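Local coordinates for protein CysE, serine acetyltransferase (Brucella abortus, PDB 4HZD) that probably transfers an acetyl group from acetyl-coenzyme A to L-serine, the step that feeds cysteine biosynthesis, and is seen here with coenzyme A bound, at residues R125-L130 / Y140-R145; Y42-N47 / M56-E61; G38-A43 / P111-K116; R92-A97 / H119-H124. All blocks are in the same frame, centred on the assembly; numbering follows the deposited sequence.

How the interactions relate
All four contacts join helices of the N-terminal part of the chain, ahead of the left-handed beta-helix. Interactions 2 and 3 lie side by side, centres about 6 Å apart: both start from helix 38-46, which meets helix 51-63 in one and the end of helix 109-113 in the other. Interactions 1 and 4 share helix 116-132, with centres about 14 Å apart, and R125 of interaction 1 makes a salt bridge to D94 of interaction 4. Interaction 3 opens first along the chain and interaction 2 just after it; 2 closes before 4 begins, the segments of 3 and 4 alternate, and 1 comes last. Interactions 2, 3 and 4 are in direct touch, and 1 joins them through 4.

Interaction 1 of 4, residues R125-L130 / Y140-R145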
loop_
_atom_site.group_PDB
_atom_site.type_symbol
_atom_site.label_atom_id
_atom_site.label_comp_id
_atom_site.label_asym_id
_atom_site.label_seq_id
_atom_site.Cartn_x
_atom_site.Cartn_y
_atom_site.Cartn_z
ATOM N N ARG A 125 3.904 21.611 -15.205
ATOM C CA ARG A 125 4.318 22.881 -14.611
ATOM C C ARG A 125 5.304 22.636 -13.447
ATOM O O ARG A 125 6.322 23.312 -13.327
ATOM C CB ARG A 125 3.083 23.656 -14.136
ATOM C CG ARG A 125 2.134 24.021 -15.277
ATOM C CD ARG A 125 1.228 25.217 -14.973
ATOM N NE ARG A 125 0.076 25.279 -15.903
ATOM C CZ ARG A 125 0.153 25.699 -17.173
ATOM N NH1 ARG A 125 1.330 26.056 -17.704
ATOM N NH2 ARG A 125 -0.937 25.744 -17.921
ATOM N N LEU A 126 4.995 21.662 -12.597
ATOM C CA LEU A 126 5.897 21.290 -11.495
ATOM C C LEU A 126 7.237 20.811 -12.034
ATOM O O LEU A 126 8.283 21.321 -11.641
ATOM C CB LEU A 126 5.273 20.198 -10.601
ATOM C CG LEU A 126 6.157 19.742 -9.404
ATOM C CD1 LEU A 126 6.647 20.975 -8.619
ATOM C CD2 LEU A 126 5.409 18.740 -8.504
ATOM N N ALA A 127 7.194 19.814 -12.912
ATOM C CA ALA A 127 8.403 19.258 -13.533
ATOM C C ALA A 127 9.281 20.321 -14.218
ATOM O O ALA A 127 10.522 20.278 -14.157
ATOM C CB ALA A 127 8.014 18.144 -14.520
ATOM N N HIS A 128 8.632 21.263 -14.882
ATOM C CA HIS A 128 9.311 22.319 -15.658
ATOM C C HIS A 128 10.100 23.236 -14.727
ATOM O O HIS A 128 11.267 23.542 -14.967
ATOM C CB HIS A 128 8.287 23.113 -16.496
ATOM C CG HIS A 128 8.908 24.210 -17.349
ATOM N ND1 HIS A 128 9.638 23.949 -18.466
ATOM C CD2 HIS A 128 8.878 25.615 -17.217
ATOM C CE1 HIS A 128 10.059 25.119 -19.007
ATOM N NE2 HIS A 128 9.592 26.132 -18.242
ATOM N N TRP A 129 9.443 23.686 -13.672
ATOM C CA TRP A 129 10.102 24.465 -12.627
ATOM C C TRP A 129 11.325 23.733 -12.014
ATOM O O TRP A 129 12.452 24.301 -11.902
ATOM C CB TRP A 129 9.053 24.849 -11.570
ATOM C CG TRP A 129 9.635 25.671 -10.448
ATOM C CD1 TRP A 129 10.149 26.974 -10.513
ATOM C CD2 TRP A 129 9.874 25.238 -9.071
ATOM N NE1 TRP A 129 10.628 27.361 -9.283
ATOM C CE2 TRP A 129 10.503 26.368 -8.384
ATOM C CE3 TRP A 129 9.636 24.061 -8.360
ATOM C CZ2 TRP A 129 10.858 26.299 -7.053
ATOM C CZ3 TRP A 129 9.979 24.008 -7.013
ATOM C CH2 TRP A 129 10.572 25.104 -6.374
ATOM N N LEU A 130 11.109 22.474 -11.599
ATOM C CA LEU A 130 12.187 21.632 -11.045
ATOM C C LEU A 130 13.362 21.541 -12.010
ATOM O O LEU A 130 14.515 21.661 -11.594
ATOM C CB LEU A 130 11.664 20.202 -10.718
ATOM C CG LEU A 130 10.685 20.218 -9.540
ATOM C CD1 LEU A 130 10.087 18.847 -9.319
ATOM C CD2 LEU A 130 11.363 20.679 -8.252
ATOM N N TYR A 140 12.497 14.461 -14.304
ATOM C CA TYR A 140 12.336 13.275 -15.152
ATOM C C TYR A 140 11.442 12.253 -14.462
ATOM O O TYR A 140 10.653 11.544 -15.113
ATOM C CB TYR A 140 13.680 12.613 -15.488
ATOM C CG TYR A 140 14.620 13.406 -16.380
ATOM C CD1 TYR A 140 14.142 14.244 -17.410
ATOM C CD2 TYR A 140 16.006 13.300 -16.204
ATOM C CE1 TYR A 140 15.043 14.962 -18.213
ATOM C CE2 TYR A 140 16.891 14.002 -17.001
ATOM C CZ TYR A 140 16.419 14.827 -17.999
ATOM O OH TYR A 140 17.354 15.508 -18.764
ATOM N N TYR A 141 11.552 12.180 -13.135
ATOM C CA TYR A 141 10.705 11.284 -12.386
ATOM C C TYR A 141 9.235 11.655 -12.573
ATOM O O TYR A 141 8.380 10.786 -12.750
ATOM C CB TYR A 141 11.083 11.214 -10.872
ATOM C CG TYR A 141 10.188 10.254 -10.172
ATOM C CD1 TYR A 141 10.437 8.880 -10.222
ATOM C CD2 TYR A 141 9.014 10.688 -9.539
ATOM C CE1 TYR A 141 9.585 7.978 -9.618
ATOM C CE2 TYR A 141 8.150 9.777 -8.930
ATOM C CZ TYR A 141 8.437 8.428 -8.988
ATOM O OH TYR A 141 7.618 7.499 -8.404
ATOM N N LEU A 142 8.909 12.927 -12.448
ATOM C CA LEU A 142 7.540 13.348 -12.672
ATOM C C LEU A 142 7.062 13.068 -14.129
ATOM O O LEU A 142 5.933 12.561 -14.364
ATOM C CB LEU A 142 7.433 14.862 -12.364
ATOM C CG LEU A 142 7.502 15.222 -10.868
ATOM C CD1 LEU A 142 7.698 16.730 -10.736
ATOM C CD2 LEU A 142 6.238 14.750 -10.165
ATOM N N GLN A 143 7.908 13.397 -15.101
ATOM C CA GLN A 143 7.623 13.122 -16.522
ATOM C C GLN A 143 7.314 11.632 -16.710
ATOM O O GLN A 143 6.345 11.272 -17.376
ATOM C CB GLN A 143 8.804 13.492 -17.433
ATOM C CG GLN A 143 8.604 13.059 -18.890
ATOM C CD GLN A 143 9.878 13.162 -19.730
ATOM O OE1 GLN A 143 10.973 13.356 -19.192
ATOM N NE2 GLN A 143 9.732 13.081 -21.052
ATOM N N SER A 144 8.123 10.802 -16.070
ATOM C CA SER A 144 7.998 9.346 -16.147
ATOM C C SER A 144 6.724 8.878 -15.515
ATOM O O SER A 144 5.978 8.041 -16.092
ATOM C CB SER A 144 9.206 8.660 -15.461
ATOM O OG SER A 144 9.011 7.256 -15.443
ATOM N N ARG A 145 6.440 9.401 -14.323
ATOM C CA ARG A 145 5.215 9.020 -13.646
ATOM C C ARG A 145 3.961 9.535 -14.386
ATOM O O ARG A 145 2.946 8.829 -14.507
ATOM C CB ARG A 145 5.266 9.502 -12.188
ATOM C CG ARG A 145 4.166 8.907 -11.362
ATOM C CD ARG A 145 4.496 7.503 -10.841
ATOM N NE ARG A 145 3.364 7.183 -10.002
ATOM C CZ ARG A 145 2.629 6.089 -10.062
ATOM N NH1 ARG A 145 2.917 5.095 -10.891
ATOM N NH2 ARG A 145 1.613 5.988 -9.239
#
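L142 reaches from helix 136-149 and packs against L126, A127 and L130 of helix 116-132. Its CD1 methyl does most of the touching. L142 CD1 lies 3.6 Å from L126 CG and 3.5 Å from L130 CD1, the second distance being tighter than an ordinary methyl contact. Both of these leucines cross L142 at roughly a right angle. Nearer the backbones, A127 CB meets L142 CB at 4.0 Å, and the small alanine lets the chains close until A127 CA and L142 CA are 6.0 Å apart. The L142 side chain reaches its partners with CG anti to its carbonyl carbon (chi1 -73°). No hydrogen bond joins the two segments, which hold together by apolar packing alone. The local helix axes approach to 8.9 Å and run nearly antiparallel, at 157°, as expected of a helical hairpin closed by a short connection. Further out, L126 also packs on M80 of helix 70-83, while R125 hydrogen-bonds the carbonyls of L160 and G161 at the start of the beta-helix. Y141 meets F40 of a second subunit edge-to-face, which places this hairpin between the beta-helical domain, helix 70-83 and a neighbouring chain.

Interaction 2 of 4, residues Y42-N47 / M56-E61; sequences YATILN and MHRIAE
A chi1 of 174° swings the H57 imidazole away from its own backbone N and toward A43 and T44 of helix 38-46. The carbonyl oxygen A43 O then sits over the centre of one ring face, 3.5 Å above the plane, while E61 CG covers the opposite face nearer the rim. A43 O is not hydrogen-bonded to H57; it accepts instead from Q48 and from Q75 of a neighbouring subunit. The T44 side chain meets that of H57 at about a right angle, with T44 CB 3.5 Å from H57 CD2. The T44 hydroxyl, buried here without a polar partner, lies 4.1 Å from R58 CD. R58 bends at chi2 (79°), and its guanidinium group turns elsewhere, to L113 O in the same chain and to a salt bridge with D67 of another subunit. The short axes make an angle of 148° and approach to 9.3 Å. Two successive helices folding back on each other after a brief turn form an antiparallel helical hairpin, here part of the all-helical N-terminal region of a serine acetyltransferase.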
loop_
_atom_site.group_PDB
_atom_site.type_symbol
_atom_site.label_atom_id
_atom_site.label_comp_id
_atom_site.label_asym_id
_atom_site.label_seq_id
_atom_site.Cartn_x
_atom_site.Cartn_y
_atom_site.Cartn_z
ATOM N N TYR A 42 -13.654 14.768 1.256
ATOM C CA TYR A 42 -13.172 15.616 2.366
ATOM C C TYR A 42 -11.670 15.779 2.358
ATOM O O TYR A 42 -11.159 16.876 2.557
ATOM C CB TYR A 42 -13.649 15.076 3.740
ATOM C CG TYR A 42 -14.999 15.684 4.115
ATOM C CD1 TYR A 42 -16.138 15.350 3.391
ATOM C CD2 TYR A 42 -15.120 16.616 5.133
ATOM C CE1 TYR A 42 -17.363 15.900 3.665
ATOM C CE2 TYR A 42 -16.369 17.175 5.446
ATOM C CZ TYR A 42 -17.475 16.804 4.706
ATOM O OH TYR A 42 -18.720 17.296 4.924
ATOM N N ALA A 43 -10.953 14.672 2.108
ATOM C CA ALA A 43 -9.484 14.720 2.150
ATOM C C ALA A 43 -8.952 15.504 0.961
ATOM O O ALA A 43 -7.873 16.137 1.042
ATOM C CB ALA A 43 -8.910 13.324 2.155
ATOM N N THR A 44 -9.681 15.463 -0.159
ATOM C CA THR A 44 -9.165 16.186 -1.312
ATOM C C THR A 44 -9.677 17.622 -1.497
ATOM O O THR A 44 -8.946 18.435 -2.025
ATOM C CB THR A 44 -8.969 15.375 -2.649
ATOM O OG1 THR A 44 -9.414 16.091 -3.822
ATOM C CG2 THR A 44 -9.284 13.903 -2.586
ATOM N N ILE A 45 -10.915 17.904 -1.083
ATOM C CA ILE A 45 -11.471 19.248 -1.231
ATOM C C ILE A 45 -11.813 19.862 0.139
ATOM O O ILE A 45 -11.297 20.914 0.489
ATOM C CB ILE A 45 -12.797 19.213 -2.032
ATOM C CG1 ILE A 45 -12.621 18.590 -3.441
ATOM C CG2 ILE A 45 -13.482 20.575 -2.028
ATOM C CD1 ILE A 45 -11.814 19.412 -4.420
ATOM N N LEU A 46 -12.735 19.227 0.872
ATOM C CA LEU A 46 -13.427 19.939 1.962
ATOM C C LEU A 46 -12.523 20.277 3.163
ATOM O O LEU A 46 -12.692 21.313 3.774
ATOM C CB LEU A 46 -14.726 19.239 2.341
ATOM C CG LEU A 46 -15.767 19.402 1.224
ATOM C CD1 LEU A 46 -16.875 18.385 1.320
ATOM C CD2 LEU A 46 -16.351 20.813 1.199
ATOM N N ASN A 47 -11.544 19.433 3.466
ATOM C CA ASN A 47 -10.575 19.750 4.516
ATOM C C ASN A 47 -9.478 20.726 4.059
ATOM O O ASN A 47 -8.665 21.128 4.884
ATOM C CB ASN A 47 -9.859 18.489 5.077
ATOM C CG ASN A 47 -10.789 17.527 5.794
ATOM O OD1 ASN A 47 -11.890 17.891 6.176
ATOM N ND2 ASN A 47 -10.335 16.282 5.984
ATOM N N MET A 56 -3.013 20.344 -5.644
ATOM C CA MET A 56 -1.729 19.684 -5.263
ATOM C C MET A 56 -1.943 18.337 -4.609
ATOM O O MET A 56 -1.240 17.367 -4.950
ATOM C CB MET A 56 -0.882 20.575 -4.342
ATOM C CG MET A 56 -0.478 21.860 -5.027
ATOM S SD MET A 56 0.556 22.986 -4.080
ATOM C CE MET A 56 -0.218 22.926 -2.476
ATOM N N HIS A 57 -2.910 18.269 -3.682
ATOM C CA HIS A 57 -3.238 17.018 -3.028
ATOM C C HIS A 57 -3.765 15.962 -3.990
ATOM O O HIS A 57 -3.267 14.835 -3.998
ATOM C CB HIS A 57 -4.225 17.225 -1.897
ATOM C CG HIS A 57 -4.700 15.942 -1.269
ATOM N ND1 HIS A 57 -4.198 15.473 -0.116
ATOM C CD2 HIS A 57 -5.669 15.050 -1.660
ATOM C CE1 HIS A 57 -4.817 14.333 0.221
ATOM N NE2 HIS A 57 -5.712 14.064 -0.728
ATOM N N ARG A 58 -4.779 16.298 -4.788
ATOM C CA ARG A 58 -5.274 15.358 -5.807
ATOM C C ARG A 58 -4.155 14.803 -6.679
ATOM O O ARG A 58 -4.026 13.564 -6.860
ATOM C CB ARG A 58 -6.316 16.026 -6.701
ATOM C CG ARG A 58 -6.883 15.080 -7.756
ATOM C CD ARG A 58 -7.932 14.174 -7.110
ATOM N NE ARG A 58 -8.213 12.940 -7.836
ATOM C CZ ARG A 58 -7.751 11.737 -7.491
ATOM N NH1 ARG A 58 -6.912 11.621 -6.482
ATOM N NH2 ARG A 58 -8.104 10.651 -8.182
ATOM N N ILE A 59 -3.313 15.701 -7.190
ATOM C CA ILE A 59 -2.305 15.290 -8.138
ATOM C C ILE A 59 -1.232 14.457 -7.442
ATOM O O ILE A 59 -0.808 13.429 -7.978
ATOM C CB ILE A 59 -1.680 16.471 -8.895
ATOM C CG1 ILE A 59 -2.746 17.163 -9.766
ATOM C CG2 ILE A 59 -0.608 15.935 -9.822
ATOM C CD1 ILE A 59 -2.240 18.416 -10.423
ATOM N N ALA A 60 -0.810 14.900 -6.251
ATOM C CA ALA A 60 0.134 14.142 -5.455
ATOM C C ALA A 60 -0.332 12.692 -5.207
ATOM O O ALA A 60 0.479 11.770 -5.344
ATOM C CB ALA A 60 0.514 14.877 -4.158
ATOM N N GLU A 61 -1.620 12.507 -4.906
ATOM C CA GLU A 61 -2.206 11.186 -4.607
ATOM C C GLU A 61 -2.252 10.317 -5.852
ATOM O O GLU A 61 -2.037 9.110 -5.771
ATOM C CB GLU A 61 -3.642 11.285 -4.022
ATOM C CG GLU A 61 -3.727 11.836 -2.582
ATOM C CD GLU A 61 -2.848 11.092 -1.596
ATOM O OE1 GLU A 61 -3.067 9.886 -1.407
ATOM O OE2 GLU A 61 -1.894 11.691 -1.046
#

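Interaction 3 of 4, residues G38-A43 / P111-K116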
loop_
_atom_site.group_PDB
_atom_site.type_symbol
_atom_site.label_atom_id
_atom_site.label_comp_id
_atom_site.label_asym_id
_atom_site.label_seq_id
_atom_site.Cartn_x
_atom_site.Cartn_y
_atom_site.Cartn_z
ATOM N N GLY A 38 -17.085 10.080 1.032
ATOM C CA GLY A 38 -16.747 11.194 1.980
ATOM C C GLY A 38 -15.279 11.288 2.277
ATOM O O GLY A 38 -14.751 12.389 2.339
ATOM N N ALA A 39 -14.594 10.142 2.430
ATOM C CA ALA A 39 -13.148 10.211 2.678
ATOM C C ALA A 39 -12.451 10.891 1.515
ATOM O O ALA A 39 -11.608 11.770 1.712
ATOM C CB ALA A 39 -12.574 8.828 2.930
ATOM N N PHE A 40 -12.800 10.484 0.289
ATOM C CA PHE A 40 -12.194 11.079 -0.918
ATOM C C PHE A 40 -12.428 12.583 -1.030
ATOM O O PHE A 40 -11.508 13.381 -1.220
ATOM C CB PHE A 40 -12.778 10.364 -2.148
ATOM C CG PHE A 40 -12.254 10.879 -3.478
ATOM C CD1 PHE A 40 -10.882 10.974 -3.727
ATOM C CD2 PHE A 40 -13.148 11.188 -4.515
ATOM C CE1 PHE A 40 -10.437 11.441 -4.973
ATOM C CE2 PHE A 40 -12.705 11.614 -5.753
ATOM C CZ PHE A 40 -11.337 11.725 -5.986
ATOM N N LEU A 41 -13.677 12.970 -0.912
ATOM C CA LEU A 41 -14.055 14.342 -1.130
ATOM C C LEU A 41 -13.673 15.264 0.009
ATOM O O LEU A 41 -13.383 16.432 -0.238
ATOM C CB LEU A 41 -15.533 14.425 -1.438
ATOM C CG LEU A 41 -15.967 13.731 -2.732
ATOM C CD1 LEU A 41 -17.469 13.520 -2.714
ATOM C CD2 LEU A 41 -15.548 14.587 -3.928
ATOM N N TYR A 42 -13.654 14.768 1.256
ATOM C CA TYR A 42 -13.172 15.616 2.366
ATOM C C TYR A 42 -11.670 15.779 2.358
ATOM O O TYR A 42 -11.159 16.876 2.557
ATOM C CB TYR A 42 -13.649 15.076 3.740
ATOM C CG TYR A 42 -14.999 15.684 4.115
ATOM C CD1 TYR A 42 -16.138 15.350 3.391
ATOM C CD2 TYR A 42 -15.120 16.616 5.133
ATOM C CE1 TYR A 42 -17.363 15.900 3.665
ATOM C CE2 TYR A 42 -16.369 17.175 5.446
ATOM C CZ TYR A 42 -17.475 16.804 4.706
ATOM O OH TYR A 42 -18.720 17.296 4.924
ATOM N N ALA A 43 -10.953 14.672 2.108
ATOM C CA ALA A 43 -9.484 14.720 2.150
ATOM C C ALA A 43 -8.952 15.504 0.961
ATOM O O ALA A 43 -7.873 16.137 1.042
ATOM C CB ALA A 43 -8.910 13.324 2.155
ATOM N N PRO A 111 -12.627 18.880 -13.612
ATOM C CA PRO A 111 -11.163 18.748 -13.859
ATOM C C PRO A 111 -10.300 18.510 -12.595
ATOM O O PRO A 111 -9.323 17.721 -12.631
ATOM C CB PRO A 111 -10.775 20.097 -14.503
ATOM C CG PRO A 111 -11.950 21.030 -14.222
ATOM C CD PRO A 111 -13.160 20.135 -14.177
ATOM N N VAL A 112 -10.635 19.205 -11.515
ATOM C CA VAL A 112 -9.866 19.097 -10.285
ATOM C C VAL A 112 -9.808 17.643 -9.820
ATOM O O VAL A 112 -8.719 17.113 -9.500
ATOM C CB VAL A 112 -10.447 20.004 -9.194
ATOM C CG1 VAL A 112 -9.731 19.755 -7.867
ATOM C CG2 VAL A 112 -10.310 21.460 -9.627
ATOM N N LEU A 113 -10.940 16.950 -9.863
ATOM C CA LEU A 113 -10.906 15.574 -9.320
ATOM C C LEU A 113 -10.591 14.493 -10.333
ATOM O O LEU A 113 -9.995 13.492 -9.970
ATOM C CB LEU A 113 -12.241 15.221 -8.666
ATOM C CG LEU A 113 -12.626 16.063 -7.469
ATOM C CD1 LEU A 113 -14.050 15.629 -7.129
ATOM C CD2 LEU A 113 -11.660 15.828 -6.310
ATOM N N TYR A 114 -11.028 14.687 -11.589
ATOM C CA TYR A 114 -11.199 13.552 -12.516
ATOM C C TYR A 114 -10.329 13.565 -13.778
ATOM O O TYR A 114 -9.839 12.514 -14.231
ATOM C CB TYR A 114 -12.691 13.310 -12.856
ATOM C CG TYR A 114 -13.568 13.157 -11.634
ATOM C CD1 TYR A 114 -13.290 12.180 -10.664
ATOM C CD2 TYR A 114 -14.654 14.031 -11.401
ATOM C CE1 TYR A 114 -14.059 12.074 -9.505
ATOM C CE2 TYR A 114 -15.440 13.913 -10.260
ATOM C CZ TYR A 114 -15.154 12.914 -9.325
ATOM O OH TYR A 114 -15.905 12.805 -8.174
ATOM N N LEU A 115 -10.101 14.748 -14.334
ATOM C CA LEU A 115 -9.599 14.780 -15.698
ATOM C C LEU A 115 -8.076 14.769 -15.766
ATOM O O LEU A 115 -7.395 15.728 -15.367
ATOM C CB LEU A 115 -10.253 15.880 -16.531
ATOM C CG LEU A 115 -11.779 15.907 -16.334
ATOM C CD1 LEU A 115 -12.366 17.206 -16.882
ATOM C CD2 LEU A 115 -12.464 14.661 -16.902
ATOM N N LYS A 116 -7.551 13.650 -16.249
ATOM C CA LYS A 116 -6.101 13.432 -16.248
ATOM C C LYS A 116 -5.359 14.443 -17.115
ATOM O O LYS A 116 -4.222 14.777 -16.826
ATOM C CB LYS A 116 -5.745 11.961 -16.613
ATOM C CG LYS A 116 -5.950 11.601 -18.076
ATOM C CD LYS A 116 -5.824 10.083 -18.302
ATOM C CE LYS A 116 -5.648 9.786 -19.794
ATOM N NZ LYS A 116 -5.813 8.319 -20.057
#
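The backbones of helix 38-46 and of segment 111-116, where helix 109-113 gives way to a turn, stay well apart, with L41 CA and L113 CA 8.9 Å from each other, so side chains must span the gap. L113 carries much of the contact by dividing its two methyl groups. L113 CD1 meets L41 CD2 at 3.7 Å, the two leucines crossing at about a right angle, whereas L113 CD2 approaches F40 CZ at 4.1 Å, the two side chains running past one another head to tail. F40 stretches across because its CG is anti to the backbone N (chi1 179°). At the edge of its ring F40 CE2 meets Y114 CE1 at 4.0 Å. Y114 lies beside L113, whose CB stands 3.5 Å above the centre of the tyrosine ring and backs its face. Between the two segments themselves the packing is apolar, with no hydrogen bond. The phenol oxygen of Y114 is hydrogen-bonded to D137 of another subunit, which fixes the outer end of the ring. Within the chain, L41 also packs on helix 18-33, and V112 reaches I95 of helix 87-101, so the contact lies between these two helices, with a neighbouring subunit against F40 and Y114.

Interaction 4 of 4, residues R92-A97 / H119-H124; sequences RVDIQA and HAIQTH
One hydrogen bond links D94 of helix 87-101 to Q122 of helix 116-132. Q122 NE2 donates to D94 OD2 over 2.9 Å, with a nearly straight N-H...O angle of 167°. The carboxylate uses its anti lone pair, on the side away from D94 OD1, and this acceptor lies almost in the plane of the Q122 amide; the two flat groups are nevertheless turned 36° from each other. Q122 attains this position through a bend at chi2 (-47°), which folds its end toward the aspartate. On the other arm of the amide, Q122 OE1 accepts from W87 NE1, a bond that fixes which way round the amide lies. Within segment 119-124 alone, T123 OG1 hydrogen-bonds back to H119 O at 2.9 Å. That carbonyl also accepts the backbone N of T123.

Van der Waals contact is slight by comparison: the I121 CG2 methyl lies 3.5 Å from D94 OD2, against the same oxygen that takes the bond.

Charge enters through R125, whose NH2 makes a salt bridge to D94 OD2, while D94 OD1 accepts from L164 N. Both carboxylate oxygens of this buried aspartate are therefore engaged, OD2 by an amide and a guanidinium group together. Such surroundings would be expected to stabilise the ionised form of D94 and to hold its carboxylate in a definite orientation between the two helices and the beginning of the beta-helix.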
loop_
_atom_site.group_PDB
_atom_site.type_symbol
_atom_site.label_atom_id
_atom_site.label_comp_id
_atom_site.label_asym_id
_atom_site.label_seq_id
_atom_site.Cartn_x
_atom_site.Cartn_y
_atom_site.Cartn_z
ATOM N N ARG A 92 -6.505 28.211 -12.239
ATOM C CA ARG A 92 -7.870 28.728 -12.388
ATOM C C ARG A 92 -8.274 28.987 -13.856
ATOM O O ARG A 92 -9.411 28.683 -14.257
ATOM C CB ARG A 92 -8.070 29.999 -11.525
ATOM C CG ARG A 92 -8.479 29.705 -10.062
ATOM C CD ARG A 92 -8.342 30.941 -9.160
ATOM N NE ARG A 92 -8.531 30.644 -7.725
ATOM C CZ ARG A 92 -7.591 30.157 -6.896
ATOM N NH1 ARG A 92 -6.372 29.840 -7.328
ATOM N NH2 ARG A 92 -7.882 29.960 -5.610
ATOM N N VAL A 93 -7.369 29.546 -14.647
ATOM C CA VAL A 93 -7.643 29.694 -16.090
ATOM C C VAL A 93 -7.697 28.308 -16.784
ATOM O O VAL A 93 -8.532 28.081 -17.671
ATOM C CB VAL A 93 -6.709 30.692 -16.812
ATOM C CG1 VAL A 93 -6.858 32.078 -16.200
ATOM C CG2 VAL A 93 -5.262 30.280 -16.729
ATOM N N ASP A 94 -6.845 27.376 -16.350
ATOM C CA ASP A 94 -6.871 26.010 -16.900
ATOM C C ASP A 94 -8.185 25.301 -16.569
ATOM O O ASP A 94 -8.743 24.575 -17.402
ATOM C CB ASP A 94 -5.674 25.180 -16.411
ATOM C CG ASP A 94 -4.358 25.582 -17.042
ATOM O OD1 ASP A 94 -4.314 26.350 -18.036
ATOM O OD2 ASP A 94 -3.319 25.121 -16.538
ATOM N N ILE A 95 -8.676 25.504 -15.344
ATOM C CA ILE A 95 -9.974 24.977 -14.919
ATOM C C ILE A 95 -11.118 25.621 -15.724
ATOM O O ILE A 95 -12.020 24.926 -16.229
ATOM C CB ILE A 95 -10.197 25.198 -13.396
ATOM C CG1 ILE A 95 -9.302 24.276 -12.557
ATOM C CG2 ILE A 95 -11.667 24.989 -13.017
ATOM C CD1 ILE A 95 -9.410 24.581 -11.061
ATOM N N GLN A 96 -11.057 26.951 -15.840
ATOM C CA GLN A 96 -12.003 27.703 -16.660
ATOM C C GLN A 96 -12.010 27.272 -18.139
ATOM O O GLN A 96 -13.080 27.210 -18.736
ATOM C CB GLN A 96 -11.822 29.236 -16.478
ATOM C CG GLN A 96 -12.912 30.076 -17.144
ATOM C CD GLN A 96 -14.225 30.107 -16.359
ATOM O OE1 GLN A 96 -14.247 30.054 -15.125
ATOM N NE2 GLN A 96 -15.325 30.189 -17.082
ATOM N N ALA A 97 -10.851 26.890 -18.695
ATOM C CA ALA A 97 -10.787 26.323 -20.047
ATOM C C ALA A 97 -11.648 25.074 -20.212
ATOM O O ALA A 97 -12.375 24.934 -21.209
ATOM C CB ALA A 97 -9.354 26.013 -20.458
ATOM N N HIS A 119 -4.698 17.204 -14.716
ATOM C CA HIS A 119 -3.669 16.749 -13.772
ATOM C C HIS A 119 -2.308 16.724 -14.450
ATOM O O HIS A 119 -1.296 17.149 -13.860
ATOM C CB HIS A 119 -3.989 15.358 -13.220
ATOM C CG HIS A 119 -5.317 15.280 -12.505
ATOM N ND1 HIS A 119 -6.109 14.210 -12.578
ATOM C CD2 HIS A 119 -5.997 16.225 -11.758
ATOM C CE1 HIS A 119 -7.236 14.439 -11.872
ATOM N NE2 HIS A 119 -7.153 15.673 -11.367
ATOM N N ALA A 120 -2.254 16.267 -15.707
ATOM C CA ALA A 120 -0.968 16.293 -16.428
ATOM C C ALA A 120 -0.416 17.694 -16.623
ATOM O O ALA A 120 0.793 17.898 -16.609
ATOM C CB ALA A 120 -1.061 15.587 -17.758
ATOM N N ILE A 121 -1.273 18.655 -16.909
ATOM C CA ILE A 121 -0.758 19.988 -17.195
ATOM C C ILE A 121 -0.002 20.545 -15.983
ATOM O O ILE A 121 1.124 21.071 -16.111
ATOM C CB ILE A 121 -1.875 20.958 -17.604
ATOM C CG1 ILE A 121 -2.358 20.671 -19.025
ATOM C CG2 ILE A 121 -1.381 22.399 -17.600
ATOM C CD1 ILE A 121 -3.748 21.256 -19.253
ATOM N N GLN A 122 -0.623 20.436 -14.815
ATOM C CA GLN A 122 -0.014 20.971 -13.580
ATOM C C GLN A 122 1.211 20.157 -13.177
ATOM O O GLN A 122 2.202 20.703 -12.672
ATOM C CB GLN A 122 -1.042 21.069 -12.442
ATOM C CG GLN A 122 -2.414 21.578 -12.857
ATOM C CD GLN A 122 -2.357 22.842 -13.735
ATOM O OE1 GLN A 122 -1.417 23.652 -13.640
ATOM N NE2 GLN A 122 -3.370 23.027 -14.558
ATOM N N THR A 123 1.176 18.859 -13.449
ATOM C CA THR A 123 2.350 18.010 -13.214
ATOM C C THR A 123 3.491 18.489 -14.086
ATOM O O THR A 123 4.596 18.656 -13.589
ATOM C CB THR A 123 2.089 16.495 -13.457
ATOM O OG1 THR A 123 1.031 16.057 -12.622
ATOM C CG2 THR A 123 3.339 15.685 -13.113
ATOM N N HIS A 124 3.217 18.831 -15.362
ATOM C CA HIS A 124 4.270 19.422 -16.173
ATOM C C HIS A 124 4.801 20.729 -15.626
ATOM O O HIS A 124 6.011 20.961 -15.630
ATOM C CB HIS A 124 3.846 19.697 -17.606
ATOM C CG HIS A 124 4.904 20.461 -18.363
ATOM N ND1 HIS A 124 6.103 19.909 -18.676
ATOM C CD2 HIS A 124 4.970 21.803 -18.749
ATOM C CE1 HIS A 124 6.861 20.831 -19.304
ATOM N NE2 HIS A 124 6.172 21.986 -19.336
#